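Local coordinates for oxidoreductase, NAD-binding/iron-sulfur cluster-binding protein (Nitratireductor pacificus pht-3B, PDB 6ZXU) that is a catabolic reductive dehalogenase that carries a cobalamin and two [4Fe-4S] clusters, and probably removes halogens from organohalides reductively at the cobalamin, at residues A[299-305]-A[491-497]; A[394-400]-A[421-427]; A[483-487]-A[516-520]. One frame throughout, in Å; residues are numbered along the deposited sequence.

Contact 1: A[299-305]-A[491-497]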
loop_
_atom_site.group_PDB
_atom_site.type_symbol
_atom_site.label_atom_id
_atom_site.label_comp_id
_atom_site.label_asym_id
_atom_site.label_seq_id
_atom_site.Cartn_x
_atom_site.Cartn_y
_atom_site.Cartn_z
ATOM N N PRO A 299 -12.221 -5.143 -21.698
ATOM C CA PRO A 299 -12.703 -5.383 -20.348
ATOM C C PRO A 299 -14.086 -6.018 -20.300
ATOM O O PRO A 299 -14.800 -6.007 -21.287
ATOM C CB PRO A 299 -12.770 -4.031 -19.767
ATOM C CG PRO A 299 -11.947 -3.178 -20.647
ATOM C CD PRO A 299 -12.079 -3.715 -22.002
ATOM N N THR A 300 -14.441 -6.559 -19.137
ATOM C CA THR A 300 -15.727 -7.238 -18.940
ATOM C C THR A 300 -16.896 -6.234 -18.861
ATOM O O THR A 300 -18.030 -6.622 -18.739
ATOM C CB THR A 300 -15.720 -8.104 -17.680
ATOM O OG1 THR A 300 -15.432 -7.259 -16.526
ATOM C CG2 THR A 300 -14.639 -9.211 -17.779
ATOM N N THR A 301 -16.588 -4.954 -18.853
ATOM C CA THR A 301 -17.588 -3.933 -18.787
ATOM C C THR A 301 -17.367 -3.019 -19.981
ATOM O O THR A 301 -16.211 -2.866 -20.432
ATOM C CB THR A 301 -17.484 -3.111 -17.454
ATOM O OG1 THR A 301 -16.105 -2.736 -17.157
ATOM C CG2 THR A 301 -18.018 -3.897 -16.314
ATOM N N LEU A 302 -18.422 -2.386 -20.451
ATOM C CA LEU A 302 -18.324 -1.555 -21.656
ATOM C C LEU A 302 -17.470 -0.299 -21.509
ATOM O O LEU A 302 -17.604 0.437 -20.554
ATOM C CB LEU A 302 -19.718 -1.153 -22.080
ATOM C CG LEU A 302 -19.926 -0.472 -23.416
ATOM C CD1 LEU A 302 -19.424 -1.316 -24.577
ATOM C CD2 LEU A 302 -21.426 -0.210 -23.520
ATOM N N VAL A 303 -16.516 -0.109 -22.408
ATOM C CA VAL A 303 -15.691 1.109 -22.484
ATOM C C VAL A 303 -15.870 1.668 -23.922
ATOM O O VAL A 303 -15.572 0.987 -24.930
ATOM C CB VAL A 303 -14.206 0.802 -22.209
ATOM C CG1 VAL A 303 -13.331 2.047 -22.333
ATOM C CG2 VAL A 303 -14.059 0.178 -20.831
ATOM N N VAL A 304 -16.401 2.864 -24.008
ATOM C CA VAL A 304 -16.623 3.523 -25.338
ATOM C C VAL A 304 -15.665 4.704 -25.396
ATOM O O VAL A 304 -16.011 5.814 -25.010
ATOM C CB VAL A 304 -18.088 3.978 -25.457
ATOM C CG1 VAL A 304 -18.346 4.512 -26.888
ATOM C CG2 VAL A 304 -19.043 2.825 -25.118
ATOM N N ARG A 305 -14.459 4.457 -25.911
ATOM C CA ARG A 305 -13.407 5.446 -25.843
ATOM C C ARG A 305 -13.763 6.748 -26.539
ATOM O O ARG A 305 -13.421 7.849 -26.043
ATOM C CB ARG A 305 -12.148 4.919 -26.456
ATOM C CG ARG A 305 -11.498 3.825 -25.655
ATOM C CD ARG A 305 -10.457 3.138 -26.501
ATOM N NE ARG A 305 -9.631 2.337 -25.664
ATOM C CZ ARG A 305 -10.027 1.194 -25.122
ATOM N NH1 ARG A 305 -11.261 0.712 -25.296
ATOM N NH2 ARG A 305 -9.183 0.574 -24.338
ATOM N N LEU A 491 -7.620 -1.190 -14.821
ATOM C CA LEU A 491 -8.494 -2.063 -15.637
ATOM C C LEU A 491 -7.769 -2.573 -16.890
ATOM O O LEU A 491 -7.782 -3.765 -17.142
ATOM C CB LEU A 491 -9.701 -1.323 -16.050
ATOM C CG LEU A 491 -10.685 -2.170 -16.817
ATOM C CD1 LEU A 491 -11.427 -3.165 -15.933
ATOM C CD2 LEU A 491 -11.683 -1.247 -17.507
ATOM N N MET A 492 -7.175 -1.681 -17.644
ATOM C CA MET A 492 -6.479 -2.052 -18.916
ATOM C C MET A 492 -5.219 -2.878 -18.721
ATOM O O MET A 492 -4.896 -3.719 -19.530
ATOM C CB MET A 492 -6.143 -0.843 -19.740
ATOM C CG MET A 492 -7.354 -0.117 -20.361
ATOM S SD MET A 492 -8.477 -1.297 -21.204
ATOM C CE MET A 492 -9.908 -0.281 -20.818
ATOM N N ALA A 493 -4.543 -2.712 -17.588
ATOM C CA ALA A 493 -3.367 -3.540 -17.203
ATOM C C ALA A 493 -3.725 -4.882 -16.652
ATOM O O ALA A 493 -2.839 -5.666 -16.373
ATOM C CB ALA A 493 -2.491 -2.761 -16.225
ATOM N N GLY A 494 -5.035 -5.228 -16.565
ATOM C CA GLY A 494 -5.452 -6.511 -16.135
ATOM C C GLY A 494 -5.109 -6.796 -14.677
ATOM O O GLY A 494 -4.851 -7.928 -14.323
ATOM N N LEU A 495 -5.297 -5.798 -13.816
ATOM C CA LEU A 495 -5.063 -6.003 -12.344
ATOM C C LEU A 495 -6.330 -6.031 -11.540
ATOM O O LEU A 495 -6.288 -6.465 -10.405
ATOM C CB LEU A 495 -4.088 -4.970 -11.800
ATOM C CG LEU A 495 -2.684 -4.994 -12.377
ATOM C CD1 LEU A 495 -1.905 -3.853 -11.848
ATOM C CD2 LEU A 495 -1.983 -6.281 -12.181
ATOM N N GLY A 496 -7.482 -5.710 -12.153
ATOM C CA GLY A 496 -8.748 -5.772 -11.477
ATOM C C GLY A 496 -9.895 -5.688 -12.434
ATOM O O GLY A 496 -9.733 -5.374 -13.562
ATOM N N GLU A 497 -11.075 -6.034 -11.936
ATOM C CA GLU A 497 -12.356 -5.783 -12.619
ATOM C C GLU A 497 -13.142 -4.709 -11.859
ATOM O O GLU A 497 -12.970 -4.482 -10.654
ATOM C CB GLU A 497 -13.238 -7.045 -12.634
ATOM C CG GLU A 497 -12.982 -8.062 -13.722
ATOM C CD GLU A 497 -14.119 -9.091 -13.826
ATOM O OE1 GLU A 497 -15.259 -8.714 -14.208
ATOM O OE2 GLU A 497 -13.926 -10.291 -13.583
#

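Contact 2: A[394-400]-A[421-427]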
loop_
_atom_site.group_PDB
_atom_site.type_symbol
_atom_site.label_atom_id
_atom_site.label_comp_id
_atom_site.label_asym_id
_atom_site.label_seq_id
_atom_site.Cartn_x
_atom_site.Cartn_y
_atom_site.Cartn_z
ATOM N N PHE A 394 1.604 -6.429 -7.077
ATOM C CA PHE A 394 1.268 -6.710 -8.472
ATOM C C PHE A 394 1.887 -5.673 -9.367
ATOM O O PHE A 394 1.913 -4.475 -9.030
ATOM C CB PHE A 394 -0.242 -6.694 -8.679
ATOM C CG PHE A 394 -1.000 -7.754 -7.936
ATOM C CD1 PHE A 394 -1.319 -7.596 -6.605
ATOM C CD2 PHE A 394 -1.300 -8.952 -8.525
ATOM C CE1 PHE A 394 -1.953 -8.598 -5.886
ATOM C CE2 PHE A 394 -1.947 -9.956 -7.802
ATOM C CZ PHE A 394 -2.265 -9.767 -6.487
ATOM N N VAL A 395 2.309 -6.074 -10.530
ATOM C CA VAL A 395 2.776 -5.191 -11.586
ATOM C C VAL A 395 2.078 -5.568 -12.921
ATOM O O VAL A 395 1.970 -6.738 -13.258
ATOM C CB VAL A 395 4.315 -5.252 -11.836
ATOM C CG1 VAL A 395 4.739 -4.206 -12.852
ATOM C CG2 VAL A 395 5.114 -5.078 -10.572
ATOM N N GLY A 396 1.514 -4.567 -13.560
ATOM C CA GLY A 396 0.937 -4.714 -14.887
ATOM C C GLY A 396 1.295 -3.514 -15.737
ATOM O O GLY A 396 1.595 -2.459 -15.252
ATOM N N ILE A 397 1.131 -3.646 -17.035
ATOM C CA ILE A 397 1.495 -2.661 -18.001
ATOM C C ILE A 397 0.420 -2.507 -19.055
ATOM O O ILE A 397 -0.140 -3.518 -19.522
ATOM C CB ILE A 397 2.835 -3.086 -18.731
ATOM C CG1 ILE A 397 3.930 -3.347 -17.691
ATOM C CG2 ILE A 397 3.248 -1.975 -19.699
ATOM C CD1 ILE A 397 5.117 -4.081 -18.215
ATOM N N CYS A 398 0.088 -1.294 -19.369
ATOM C CA CYS A 398 -0.893 -0.952 -20.421
ATOM C C CYS A 398 -0.423 0.250 -21.212
ATOM O O CYS A 398 0.477 0.969 -20.812
ATOM C CB CYS A 398 -2.328 -0.768 -19.854
ATOM S SG CYS A 398 -2.587 0.679 -18.821
ATOM N N ARG A 399 -1.045 0.493 -22.378
ATOM C CA ARG A 399 -0.896 1.800 -23.026
ATOM C C ARG A 399 -1.579 2.910 -22.247
ATOM O O ARG A 399 -2.715 2.764 -21.806
ATOM C CB ARG A 399 -1.499 1.746 -24.441
ATOM C CG ARG A 399 -0.643 0.891 -25.311
ATOM C CD ARG A 399 -0.828 1.125 -26.828
ATOM N NE ARG A 399 0.354 0.555 -27.526
ATOM C CZ ARG A 399 1.454 1.252 -27.860
ATOM N NH1 ARG A 399 1.549 2.566 -27.631
ATOM N NH2 ARG A 399 2.440 0.627 -28.496
ATOM N N ALA A 400 -0.904 4.029 -22.127
ATOM C CA ALA A 400 -1.438 5.230 -21.469
ATOM C C ALA A 400 -2.249 6.005 -22.482
ATOM O O ALA A 400 -1.730 6.859 -23.196
ATOM C CB ALA A 400 -0.295 6.096 -20.920
ATOM N N ASP A 421 3.688 7.145 -23.562
ATOM C CA ASP A 421 3.015 6.048 -24.266
ATOM C C ASP A 421 2.485 4.923 -23.434
ATOM O O ASP A 421 1.561 4.279 -23.834
ATOM C CB ASP A 421 4.024 5.455 -25.242
ATOM C CG ASP A 421 4.337 6.411 -26.469
ATOM O OD1 ASP A 421 3.492 7.279 -26.772
ATOM O OD2 ASP A 421 5.467 6.283 -27.052
ATOM N N TYR A 422 3.139 4.628 -22.301
ATOM C CA TYR A 422 2.810 3.465 -21.504
ATOM C C TYR A 422 2.580 3.830 -20.044
ATOM O O TYR A 422 3.110 4.807 -19.558
ATOM C CB TYR A 422 3.925 2.418 -21.568
ATOM C CG TYR A 422 4.218 1.890 -22.930
ATOM C CD1 TYR A 422 3.385 0.925 -23.501
ATOM C CD2 TYR A 422 5.231 2.466 -23.724
ATOM C CE1 TYR A 422 3.586 0.473 -24.782
ATOM C CE2 TYR A 422 5.436 2.029 -25.011
ATOM C CZ TYR A 422 4.629 1.040 -25.513
ATOM O OH TYR A 422 4.816 0.573 -26.756
ATOM N N ALA A 423 1.776 3.016 -19.376
ATOM C CA ALA A 423 1.516 3.150 -17.928
ATOM C C ALA A 423 1.929 1.859 -17.279
ATOM O O ALA A 423 1.516 0.767 -17.708
ATOM C CB ALA A 423 0.039 3.405 -17.647
ATOM N N VAL A 424 2.830 1.959 -16.327
ATOM C CA VAL A 424 3.190 0.840 -15.461
ATOM C C VAL A 424 2.402 1.030 -14.154
ATOM O O VAL A 424 2.460 2.055 -13.511
ATOM C CB VAL A 424 4.674 0.793 -15.165
ATOM C CG1 VAL A 424 5.028 -0.444 -14.306
ATOM C CG2 VAL A 424 5.416 0.772 -16.497
ATOM N N VAL A 425 1.556 0.042 -13.860
ATOM C CA VAL A 425 0.628 0.095 -12.762
ATOM C C VAL A 425 1.068 -0.948 -11.739
ATOM O O VAL A 425 1.272 -2.134 -12.044
ATOM C CB VAL A 425 -0.792 -0.252 -13.217
ATOM C CG1 VAL A 425 -1.802 -0.010 -12.114
ATOM C CG2 VAL A 425 -1.140 0.583 -14.424
ATOM N N MET A 426 1.161 -0.501 -10.493
ATOM C CA MET A 426 1.524 -1.403 -9.387
ATOM C C MET A 426 0.538 -1.286 -8.268
ATOM O O MET A 426 0.002 -0.228 -8.024
ATOM C CB MET A 426 2.894 -1.124 -8.915
ATOM C CG MET A 426 3.862 -1.484 -9.990
ATOM S SD MET A 426 5.562 -1.005 -9.723
ATOM C CE MET A 426 5.362 0.795 -9.786
ATOM N N LEU A 427 0.207 -2.418 -7.673
ATOM C CA LEU A 427 -0.704 -2.490 -6.532
ATOM C C LEU A 427 0.103 -2.807 -5.262
ATOM O O LEU A 427 0.950 -3.679 -5.280
ATOM C CB LEU A 427 -1.768 -3.476 -6.748
ATOM C CG LEU A 427 -2.704 -3.416 -7.944
ATOM C CD1 LEU A 427 -3.760 -4.567 -7.785
ATOM C CD2 LEU A 427 -3.416 -2.095 -8.036
HETATM O O HOH W 1 -0.077 4.810 -26.338
#

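Contact 3: A[483-487]-A[516-520]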
loop_
_atom_site.group_PDB
_atom_site.type_symbol
_atom_site.label_atom_id
_atom_site.label_comp_id
_atom_site.label_asym_id
_atom_site.label_seq_id
_atom_site.Cartn_x
_atom_site.Cartn_y
_atom_site.Cartn_z
ATOM N N GLU A 483 -1.038 13.074 -12.699
ATOM C CA GLU A 483 -1.661 13.610 -13.901
ATOM C C GLU A 483 -2.534 12.604 -14.673
ATOM O O GLU A 483 -3.051 12.920 -15.723
ATOM C CB GLU A 483 -0.591 14.264 -14.748
ATOM C CG GLU A 483 -0.155 15.532 -14.030
ATOM C CD GLU A 483 0.919 16.373 -14.750
ATOM O OE1 GLU A 483 1.585 15.899 -15.668
ATOM O OE2 GLU A 483 1.095 17.526 -14.331
ATOM N N VAL A 484 -2.644 11.347 -14.167
ATOM C CA VAL A 484 -3.469 10.323 -14.769
ATOM C C VAL A 484 -4.464 9.827 -13.715
ATOM O O VAL A 484 -4.184 9.887 -12.537
ATOM C CB VAL A 484 -2.692 9.136 -15.327
ATOM C CG1 VAL A 484 -1.685 9.610 -16.341
ATOM C CG2 VAL A 484 -2.006 8.313 -14.261
ATOM N N ILE A 485 -5.630 9.402 -14.181
ATOM C CA ILE A 485 -6.588 8.688 -13.353
ATOM C C ILE A 485 -6.195 7.227 -13.311
ATOM O O ILE A 485 -6.086 6.563 -14.362
ATOM C CB ILE A 485 -7.974 8.872 -13.885
ATOM C CG1 ILE A 485 -8.211 10.368 -14.072
ATOM C CG2 ILE A 485 -8.986 8.214 -12.963
ATOM C CD1 ILE A 485 -9.326 10.662 -15.055
ATOM N N HIS A 486 -5.987 6.674 -12.125
ATOM C CA HIS A 486 -5.437 5.345 -12.028
ATOM C C HIS A 486 -6.409 4.277 -12.451
ATOM O O HIS A 486 -6.003 3.301 -13.050
ATOM C CB HIS A 486 -4.971 5.016 -10.621
ATOM C CG HIS A 486 -3.803 5.837 -10.164
ATOM N ND1 HIS A 486 -2.919 5.390 -9.219
ATOM C CD2 HIS A 486 -3.379 7.057 -10.521
ATOM C CE1 HIS A 486 -1.998 6.316 -8.997
ATOM N NE2 HIS A 486 -2.283 7.356 -9.736
ATOM N N ASN A 487 -7.672 4.444 -12.148
ATOM C CA ASN A 487 -8.623 3.359 -12.388
ATOM C C ASN A 487 -8.568 2.716 -13.751
ATOM O O ASN A 487 -8.515 1.483 -13.841
ATOM C CB ASN A 487 -10.038 3.828 -12.084
ATOM C CG ASN A 487 -10.151 4.284 -10.641
ATOM O OD1 ASN A 487 -9.412 5.168 -10.214
ATOM N ND2 ASN A 487 -11.075 3.741 -9.943
ATOM N N SER A 516 -3.043 1.724 -5.671
ATOM C CA SER A 516 -2.262 1.665 -6.879
ATOM C C SER A 516 -1.304 2.844 -6.855
ATOM O O SER A 516 -1.549 3.877 -6.278
ATOM C CB SER A 516 -3.149 1.752 -8.120
ATOM O OG SER A 516 -3.930 2.920 -8.075
ATOM N N ILE A 517 -0.196 2.640 -7.543
ATOM C CA ILE A 517 0.682 3.709 -8.021
ATOM C C ILE A 517 0.869 3.449 -9.522
ATOM O O ILE A 517 0.898 2.312 -9.982
ATOM C CB ILE A 517 2.018 3.692 -7.219
ATOM C CG1 ILE A 517 2.938 4.873 -7.557
ATOM C CG2 ILE A 517 2.777 2.382 -7.445
ATOM C CD1 ILE A 517 2.534 6.166 -7.031
ATOM N N VAL A 518 0.962 4.511 -10.272
ATOM C CA VAL A 518 1.219 4.488 -11.705
ATOM C C VAL A 518 2.441 5.336 -12.015
ATOM O O VAL A 518 2.659 6.387 -11.424
ATOM C CB VAL A 518 0.029 5.017 -12.511
ATOM C CG1 VAL A 518 0.330 4.978 -13.974
ATOM C CG2 VAL A 518 -1.207 4.233 -12.243
ATOM N N PHE A 519 3.347 4.810 -12.850
ATOM C CA PHE A 519 4.258 5.694 -13.539
ATOM C C PHE A 519 4.127 5.493 -15.008
ATOM O O PHE A 519 3.975 4.371 -15.478
ATOM C CB PHE A 519 5.738 5.623 -13.103
ATOM C CG PHE A 519 6.463 4.437 -13.565
ATOM C CD1 PHE A 519 6.515 3.280 -12.767
ATOM C CD2 PHE A 519 7.241 4.490 -14.722
ATOM C CE1 PHE A 519 7.233 2.183 -13.170
ATOM C CE2 PHE A 519 7.943 3.362 -15.134
ATOM C CZ PHE A 519 7.929 2.223 -14.369
ATOM N N THR A 520 4.133 6.619 -15.717
ATOM C CA THR A 520 4.086 6.598 -17.180
ATOM C C THR A 520 5.502 6.655 -17.738
ATOM O O THR A 520 6.405 7.173 -17.089
ATOM C CB THR A 520 3.223 7.708 -17.714
ATOM O OG1 THR A 520 3.626 8.973 -17.182
ATOM C CG2 THR A 520 1.729 7.440 -17.305
#

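Contact 1: A[299-305]-A[491-497]
A Schellman motif ends helix 486-492, with Gly494 at positive phi and its N bonded to Leu491 O at 3.2 Å, and the loop 299-305 lies against the side chains of this helix end. Leu491, with chi1 t and chi2 p, brings CD2 to 3.7 Å from Pro299 CG. The Met492 CA-to-CB bond points sideways, but chi1 and chi2 both in m fold the thioether over to the loop, so that Met492 CE sits 3.5 Å from Pro299 CG, 4.2 Å from Val303 CG2 and 3.7 Å from Arg305 NH2. The arginine's charge is met by Glu401, to which its NE forms a salt bridge. Val303, chi1 t, also places CG2 4.3 Å from Leu491 CD2, and both residues touch the cobalamin, so the packing forms part of that pocket's wall. Beyond the motif, the Glu497 carboxylate also receives bonds from Phe533, Leu535 and Gln536. With chi1 in p, Thr300 OG1 donates a 2.7 Å hydrogen bond to Glu497 OE1.

Contact 2: A[394-400]-A[421-427]
The guanidinium of Arg399 lies with one face over the phenol end of Tyr422, at CZ. Arg399 NH2 stands 2.9 Å from Tyr422 OH, yet the angle is too poor for a hydrogen bond, so the overlap is one of packing. The same guanidinium reaches the residue just ahead of the other strand through a water, which accepts from Arg399 NH1 at 3.1 Å and donates to Asp421 O at 3.0 Å. Asp421 O also takes the N-H of Ala400 at 3.0 Å, which carries the pairing one step past the end of strand 394-399.

From here the two strands run antiparallel, at 158° and 4.6 Å between axes, as the outermost strand 394-399 and its neighbour 422-429 in a four-stranded antiparallel sheet of order 1-2-4-3. The hydrogen-bonded pairs are Cys398 with Ala423, Gly396 with Val425 and Phe394 with Leu427. Ala423 N to Cys398 O (2.8 Å) and Gly396 N to Val425 O (2.9 Å) are nearly straight, whereas Phe394 N to Leu427 O is weak at 3.3 Å. In the alternate pairs CA-H groups approach carbonyls, as Val395 CA does Val425 O at 3.4 Å.

The face bearing Val395, Ile397, Val424 and Met426 turns to helix 376-390; on it Val395 CG2 meets Met426 CG at 3.9 Å and Val395 CG1 meets Val424 CG1 at 4.0 Å. On the other face Cys398 and Val425 pack on helix 486-492. There Cys398 SG lies 4.0 Å from Ala423 CB, and Phe394 CB 4.1 Å from Leu427 CB.

Contact 3: A[483-487]-A[516-520]
The polar link between segment 483-487 and strand 516-520 is a single side-chain hydrogen bond, His486 ND1 to Ser516 OG at 2.9 Å. Ser516 OG lies at the edge of the imidazole, near its plane, and either atom could be the donor. Across the ring, His486 NE2 bonds to Ser482, just ahead of the segment, so both ring nitrogens are engaged, which probably fixes the orientation of the imidazole.

Ring packing adds to this. Val518 CG2 rests over a face of the His486 ring, 3.7 Å from its centroid and 14° off the normal, a CH-pi contact. His486 CE1 also passes 3.9 Å from Ile517 CA, so the ring follows the strand backbone from Ser516 to Val518.

Apolar contacts continue along the strand. Val484 CG2 meets Val518 CG1 at 4.1 Å, while Val484 CG1 approaches Thr520 CG2 at 4.2 Å; the hydroxyl of Thr520 is bonded to His420 and His477. Ser516, Val518 and Thr520 alternate with Ile517 and Phe519, whose side chains point away to pack on helix 445-469. The strand thus has one face to segment 483-487 and the other to that helix.

Bonds to the ligand form the last group: Ser516 O and His486 N hydrogen-bond to cobalamin, and Val484 O does so weakly. The arrangement is that of a cofactor pocket wall, in which a central sheet strand and the loop leading into helix 486-492 together line the cobalamin site of this reductive dehalogenase.

Helix 486-492 ties the three sites together. Contact 3 uses its start and contact 1 its end, their centres 15 Å apart, while Cys398 and Val425 of contact 2 pack on its Ala489, Ile490 and Met492; the turn just after it adds Ala493 N, 3.7 Å from Cys398 CB, and Leu495 CD1, 3.6 Å from Val425 O. Contacts 2 and 3, with centres 8 Å apart, share one sheet, where Val424 N to Phe519 O (2.8 Å) and Met426 N to Ile517 O (2.9 Å) probably hydrogen-bond the neighbouring strands. Cobalamin is approached from all three: the side chains of Ser516, Val303 and Leu427 come within about 3, 4 and 5 Å of it. The side chain of Glu497 is about 9 Å from an iron-sulfur cluster.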